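Local atomic coordinates of branched-chain-amino-acid aminotransferase (Deinococcus radiodurans, PDB entry 3UZO), a protein that probably catalyses the pyridoxal-phosphate-dependent transfer of an amino group from leucine, isoleucine or valine to 2-oxoglutarate, giving branched-chain 2-oxo acids and glutamate. Residues F245-D250 and G330-R335; L272-H277 and Y337-G342. All coordinates share one frame; numbering follows the deposited sequence.

Interaction 1: F245-D250 and G330-R335; sequences FAITQD and GPVTRR
Ile247 and Val332 make the tight part of this contact, two beta-branched side chains that cross at a slant. CG1 of Ile247 rests 3.7 Å from CG1 of Val332, and CG2 of Ile247 lies 4.0 Å from CG2 of Val332, so both branches of each residue are used. In Ile247, CG2 stands anti to the backbone N and CG1 beside it (chi1 -65°), which presents both arms to the helix. Branching at CB suits each residue: it gives a broad apolar surface close to the backbone. Here the first turn of helix 331-344 packs on a face of the mixed sheet at strand 243-248, a helix-on-sheet contact in this class-IV aminotransferase; the axes of segments 245-248 and 331-335 come within 9.4 Å, their N-to-C directions at 128°. Packing is looser toward Phe245, whose CE2 stays 4.3 Å from OG1 of Thr333, the hydroxyl approaching the ring obliquely. That buried hydroxyl is hydrogen-bonded to Glu298 of the adjoining strand 296-302, and the other carboxylate oxygen of Glu298 takes the backbone N-H of Val332, one of the N-H groups left without a helical acceptor in a first turn. On the solvent side, past Ile247, the chain turns away from the helix; there Thr248 OG1 donates to OD1 of exposed Asp250 at 2.6 Å, a short polar bridge across the turn.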
loop_
_atom_site.group_PDB
_atom_site.type_symbol
_atom_site.label_atom_id
_atom_site.label_comp_id
_atom_site.label_asym_id
_atom_site.label_seq_id
_atom_site.Cartn_x
_atom_site.Cartn_y
_atom_site.Cartn_z
ATOM N N PHE A 245 21.314 -2.300 -12.368
ATOM C CA PHE A 245 22.717 -2.681 -12.283
ATOM C C PHE A 245 23.462 -1.938 -13.383
ATOM O O PHE A 245 22.852 -1.484 -14.352
ATOM C CB PHE A 245 22.925 -4.200 -12.418
ATOM C CG PHE A 245 22.715 -4.743 -13.801
ATOM C CD1 PHE A 245 21.453 -5.154 -14.220
ATOM C CD2 PHE A 245 23.789 -4.880 -14.679
ATOM C CE1 PHE A 245 21.259 -5.700 -15.493
ATOM C CE2 PHE A 245 23.612 -5.417 -15.945
ATOM C CZ PHE A 245 22.338 -5.831 -16.355
ATOM N N ALA A 246 24.769 -1.779 -13.216
ATOM C CA ALA A 246 25.576 -1.102 -14.221
ATOM C C ALA A 246 26.947 -1.748 -14.286
ATOM O O ALA A 246 27.396 -2.382 -13.330
ATOM C CB ALA A 246 25.707 0.395 -13.894
ATOM N N ILE A 247 27.598 -1.603 -15.434
ATOM C CA ILE A 247 28.928 -2.158 -15.641
ATOM C C ILE A 247 29.885 -0.969 -15.821
ATOM O O ILE A 247 29.610 -0.059 -16.600
ATOM C CB ILE A 247 28.971 -3.056 -16.904
ATOM C CG1 ILE A 247 28.074 -4.290 -16.725
ATOM C CG2 ILE A 247 30.385 -3.540 -17.149
ATOM C CD1 ILE A 247 26.626 -3.981 -16.516
ATOM N N THR A 248 30.998 -0.977 -15.093
ATOM C CA THR A 248 31.973 0.110 -15.181
ATOM C C THR A 248 32.554 0.255 -16.588
ATOM O O THR A 248 32.505 -0.680 -17.397
ATOM C CB THR A 248 33.126 -0.098 -14.178
ATOM O OG1 THR A 248 33.698 -1.396 -14.372
ATOM C CG2 THR A 248 32.609 0.036 -12.742
ATOM N N GLN A 249 33.109 1.431 -16.870
ATOM C CA GLN A 249 33.685 1.717 -18.182
ATOM C C GLN A 249 34.674 0.677 -18.701
ATOM O O GLN A 249 34.670 0.362 -19.891
ATOM C CB GLN A 249 34.347 3.105 -18.186
ATOM C CG GLN A 249 33.355 4.272 -18.249
ATOM C CD GLN A 249 32.469 4.233 -19.492
ATOM O OE1 GLN A 249 32.755 3.513 -20.445
ATOM N NE2 GLN A 249 31.393 5.020 -19.486
ATOM N N ASP A 250 35.519 0.142 -17.826
ATOM C CA ASP A 250 36.491 -0.855 -18.258
ATOM C C ASP A 250 35.846 -2.228 -18.443
ATOM O O ASP A 250 36.521 -3.193 -18.807
ATOM C CB ASP A 250 37.644 -0.956 -17.254
ATOM C CG ASP A 250 37.188 -1.406 -15.878
ATOM O OD1 ASP A 250 35.967 -1.553 -15.669
ATOM O OD2 ASP A 250 38.057 -1.607 -15.004
ATOM N N GLY A 330 24.791 -3.826 -24.308
ATOM C CA GLY A 330 26.231 -3.847 -24.134
ATOM C C GLY A 330 26.718 -5.285 -24.158
ATOM O O GLY A 330 25.911 -6.210 -24.005
ATOM N N PRO A 331 28.027 -5.520 -24.354
ATOM C CA PRO A 331 28.544 -6.895 -24.386
ATOM C C PRO A 331 28.490 -7.636 -23.050
ATOM O O PRO A 331 28.253 -8.847 -23.013
ATOM C CB PRO A 331 29.971 -6.719 -24.915
ATOM C CG PRO A 331 30.346 -5.345 -24.447
ATOM C CD PRO A 331 29.085 -4.546 -24.690
ATOM N N VAL A 332 28.710 -6.928 -21.948
ATOM C CA VAL A 332 28.658 -7.592 -20.654
ATOM C C VAL A 332 27.209 -7.956 -20.314
ATOM O O VAL A 332 26.945 -9.033 -19.773
ATOM C CB VAL A 332 29.266 -6.720 -19.547
ATOM C CG1 VAL A 332 29.186 -7.450 -18.207
ATOM C CG2 VAL A 332 30.724 -6.402 -19.892
ATOM N N THR A 333 26.280 -7.065 -20.655
ATOM C CA THR A 333 24.854 -7.287 -20.426
ATOM C C THR A 333 24.424 -8.552 -21.171
ATOM O O THR A 333 23.723 -9.403 -20.626
ATOM C CB THR A 333 24.022 -6.093 -20.950
ATOM O OG1 THR A 333 24.275 -4.942 -20.135
ATOM C CG2 THR A 333 22.536 -6.409 -20.929
ATOM N N ARG A 334 24.851 -8.669 -22.425
ATOM C CA ARG A 334 24.514 -9.830 -23.239
ATOM C C ARG A 334 25.007 -11.132 -22.599
ATOM O O ARG A 334 24.298 -12.144 -22.606
ATOM C CB ARG A 334 25.120 -9.691 -24.638
ATOM C CG ARG A 334 24.756 -10.831 -25.579
ATOM C CD ARG A 334 25.398 -10.652 -26.947
ATOM N NE ARG A 334 24.834 -9.537 -27.707
ATOM C CZ ARG A 334 23.574 -9.477 -28.136
ATOM N NH1 ARG A 334 22.729 -10.467 -27.879
ATOM N NH2 ARG A 334 23.163 -8.434 -28.847
ATOM N N ARG A 335 26.217 -11.103 -22.051
ATOM C CA ARG A 335 26.789 -12.282 -21.415
ATOM C C ARG A 335 25.985 -12.681 -20.182
ATOM O O ARG A 335 25.649 -13.853 -20.015
ATOM C CB ARG A 335 28.253 -12.038 -21.035
ATOM C CG ARG A 335 29.170 -11.863 -22.235
ATOM C CD ARG A 335 30.640 -11.857 -21.837
ATOM N NE ARG A 335 31.030 -13.096 -21.165
ATOM C CZ ARG A 335 32.285 -13.441 -20.889
ATOM N NH1 ARG A 335 33.291 -12.644 -21.227
ATOM N NH2 ARG A 335 32.537 -14.586 -20.268
#

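Interaction 2: L272-H277 and Y337-G342; sequences LWLAEH and YDELVG
Leu274 reaches across from helix 266-277 to Glu339 and Leu340 of helix 331-344. Just before it, Trp273 meets the ring of Trp354 with its indole. At Leu274 the branch point does the first touching, CG lying 3.7 Å from CG of Glu339 where the two side chains slant across each other. CD2 goes further and settles on the backbone of the second helix, 3.9 Å from CA of Leu340 and 4.2 Å from its CB. A forked leucine suits the place, because its two kinds of contact, with a methylene and with a backbone, come from different carbons. Next, Ala275 touches Leu336 of the second helix and Phe254 of strand 253-257; a small residue suits a buried place between them. His277 closes the segment, its N (2.9 Å) and ND1 (3.3 Å) both donating to O of Trp273. Across the contact, Glu339 has CG anti to the backbone N (chi1 -167°), and the bend at chi2 (63°) carries the carboxylate on to a salt bridge with Arg278. Glu339 thus meets Leu274 through its apolar stem and Arg278, just past the first helix, through its charge, and the carboxylate is probably stabilised as the anion by this arginine.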
loop_
_atom_site.group_PDB
_atom_site.type_symbol
_atom_site.label_atom_id
_atom_site.label_comp_id
_atom_site.label_asym_id
_atom_site.label_seq_id
_atom_site.Cartn_x
_atom_site.Cartn_y
_atom_site.Cartn_z
ATOM N N LEU A 272 24.492 -11.213 -9.529
ATOM C CA LEU A 272 25.615 -10.891 -8.664
ATOM C C LEU A 272 26.523 -12.125 -8.585
ATOM O O LEU A 272 27.749 -12.021 -8.696
ATOM C CB LEU A 272 25.070 -10.530 -7.281
ATOM C CG LEU A 272 25.544 -9.316 -6.477
ATOM C CD1 LEU A 272 25.864 -8.149 -7.378
ATOM C CD2 LEU A 272 24.446 -8.939 -5.478
ATOM N N TRP A 273 25.908 -13.296 -8.421
ATOM C CA TRP A 273 26.651 -14.549 -8.320
ATOM C C TRP A 273 27.294 -14.942 -9.650
ATOM O O TRP A 273 28.476 -15.294 -9.701
ATOM C CB TRP A 273 25.726 -15.687 -7.854
ATOM C CG TRP A 273 26.475 -16.927 -7.447
ATOM C CD1 TRP A 273 26.997 -17.204 -6.214
ATOM C CD2 TRP A 273 26.872 -18.013 -8.300
ATOM N NE1 TRP A 273 27.698 -18.390 -6.248
ATOM C CE2 TRP A 273 27.639 -18.904 -7.517
ATOM C CE3 TRP A 273 26.656 -18.315 -9.651
ATOM C CZ2 TRP A 273 28.191 -20.077 -8.042
ATOM C CZ3 TRP A 273 27.207 -19.483 -10.173
ATOM C CH2 TRP A 273 27.965 -20.348 -9.369
ATOM N N LEU A 274 26.512 -14.885 -10.725
ATOM C CA LEU A 274 26.998 -15.240 -12.056
ATOM C C LEU A 274 28.144 -14.337 -12.498
ATOM O O LEU A 274 29.132 -14.805 -13.073
ATOM C CB LEU A 274 25.851 -15.148 -13.072
ATOM C CG LEU A 274 25.062 -16.411 -13.446
ATOM C CD1 LEU A 274 25.030 -17.388 -12.293
ATOM C CD2 LEU A 274 23.649 -16.019 -13.867
ATOM N N ALA A 275 28.006 -13.043 -12.230
ATOM C CA ALA A 275 29.031 -12.073 -12.600
ATOM C C ALA A 275 30.381 -12.463 -12.007
ATOM O O ALA A 275 31.398 -12.472 -12.703
ATOM C CB ALA A 275 28.634 -10.685 -12.119
ATOM N N GLU A 276 30.381 -12.796 -10.721
ATOM C CA GLU A 276 31.612 -13.157 -10.037
ATOM C C GLU A 276 32.165 -14.540 -10.366
ATOM O O GLU A 276 33.297 -14.663 -10.826
ATOM C CB GLU A 276 31.424 -13.062 -8.524
ATOM C CG GLU A 276 32.735 -13.194 -7.752
ATOM C CD GLU A 276 32.541 -13.193 -6.253
ATOM O OE1 GLU A 276 31.650 -12.470 -5.761
ATOM O OE2 GLU A 276 33.295 -13.907 -5.560
ATOM N N HIS A 277 31.360 -15.574 -10.143
ATOM C CA HIS A 277 31.799 -16.953 -10.347
ATOM C C HIS A 277 31.704 -17.563 -11.741
ATOM O O HIS A 277 32.167 -18.686 -11.955
ATOM C CB HIS A 277 31.068 -17.866 -9.354
ATOM C CG HIS A 277 31.219 -17.441 -7.929
ATOM N ND1 HIS A 277 30.346 -16.566 -7.317
ATOM C CD2 HIS A 277 32.173 -17.723 -7.010
ATOM C CE1 HIS A 277 30.758 -16.326 -6.085
ATOM N NE2 HIS A 277 31.865 -17.015 -5.874
ATOM N N TYR A 337 22.926 -11.984 -19.523
ATOM C CA TYR A 337 21.628 -12.434 -20.004
ATOM C C TYR A 337 21.674 -13.877 -20.523
ATOM O O TYR A 337 20.826 -14.698 -20.169
ATOM C CB TYR A 337 21.146 -11.516 -21.122
ATOM C CG TYR A 337 19.815 -11.921 -21.699
ATOM C CD1 TYR A 337 18.620 -11.429 -21.171
ATOM C CD2 TYR A 337 19.749 -12.806 -22.772
ATOM C CE1 TYR A 337 17.387 -11.811 -21.713
ATOM C CE2 TYR A 337 18.535 -13.194 -23.313
ATOM C CZ TYR A 337 17.361 -12.692 -22.785
ATOM O OH TYR A 337 16.172 -13.052 -23.358
ATOM N N ASP A 338 22.651 -14.180 -21.373
ATOM C CA ASP A 338 22.767 -15.527 -21.920
ATOM C C ASP A 338 23.007 -16.560 -20.825
ATOM O O ASP A 338 22.474 -17.666 -20.885
ATOM C CB ASP A 338 23.882 -15.592 -22.971
ATOM C CG ASP A 338 23.535 -14.826 -24.238
ATOM O OD1 ASP A 338 22.332 -14.615 -24.495
ATOM O OD2 ASP A 338 24.461 -14.443 -24.987
ATOM N N GLU A 339 23.802 -16.198 -19.822
ATOM C CA GLU A 339 24.094 -17.108 -18.717
ATOM C C GLU A 339 22.835 -17.331 -17.869
ATOM O O GLU A 339 22.472 -18.468 -17.558
ATOM C CB GLU A 339 25.213 -16.532 -17.838
ATOM C CG GLU A 339 25.835 -17.514 -16.841
ATOM C CD GLU A 339 26.532 -18.679 -17.525
ATOM O OE1 GLU A 339 27.112 -18.463 -18.605
ATOM O OE2 GLU A 339 26.509 -19.806 -16.981
ATOM N N LEU A 340 22.169 -16.242 -17.507
ATOM C CA LEU A 340 20.959 -16.325 -16.691
ATOM C C LEU A 340 19.845 -17.116 -17.392
ATOM O O LEU A 340 19.290 -18.057 -16.827
ATOM C CB LEU A 340 20.480 -14.913 -16.341
ATOM C CG LEU A 340 19.221 -14.714 -15.484
ATOM C CD1 LEU A 340 17.986 -14.853 -16.348
ATOM C CD2 LEU A 340 19.211 -15.704 -14.330
ATOM N N VAL A 341 19.534 -16.737 -18.627
ATOM C CA VAL A 341 18.485 -17.402 -19.393
ATOM C C VAL A 341 18.863 -18.847 -19.741
ATOM O O VAL A 341 18.012 -19.735 -19.746
ATOM C CB VAL A 341 18.172 -16.610 -20.682
ATOM C CG1 VAL A 341 17.026 -17.264 -21.434
ATOM C CG2 VAL A 341 17.806 -15.180 -20.326
ATOM N N GLY A 342 20.143 -19.076 -20.025
ATOM C CA GLY A 342 20.599 -20.421 -20.348
ATOM C C GLY A 342 20.360 -21.370 -19.183
ATOM O O GLY A 342 19.949 -22.521 -19.370
#

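Both contacts use helix 331-344: its first turn lies against strand 243-248 in interaction 1, and the following turns meet helix 266-277 in interaction 2. Their centres are about 12 Å apart, on the same side of the chain's centre. Along the chain the segments alternate, in the order 245-250, 272-277, 330-335, 337-342, so one late helix packs on two earlier elements. Helix 266-277 begins at Ile266, which with Ser265 and Thr267 belongs to the pyridoxal phosphate site. Both contacts lie close to that site: the bound cofactor is about 10 Å from the Phe245 side chain and about 9 Å from that of Leu340.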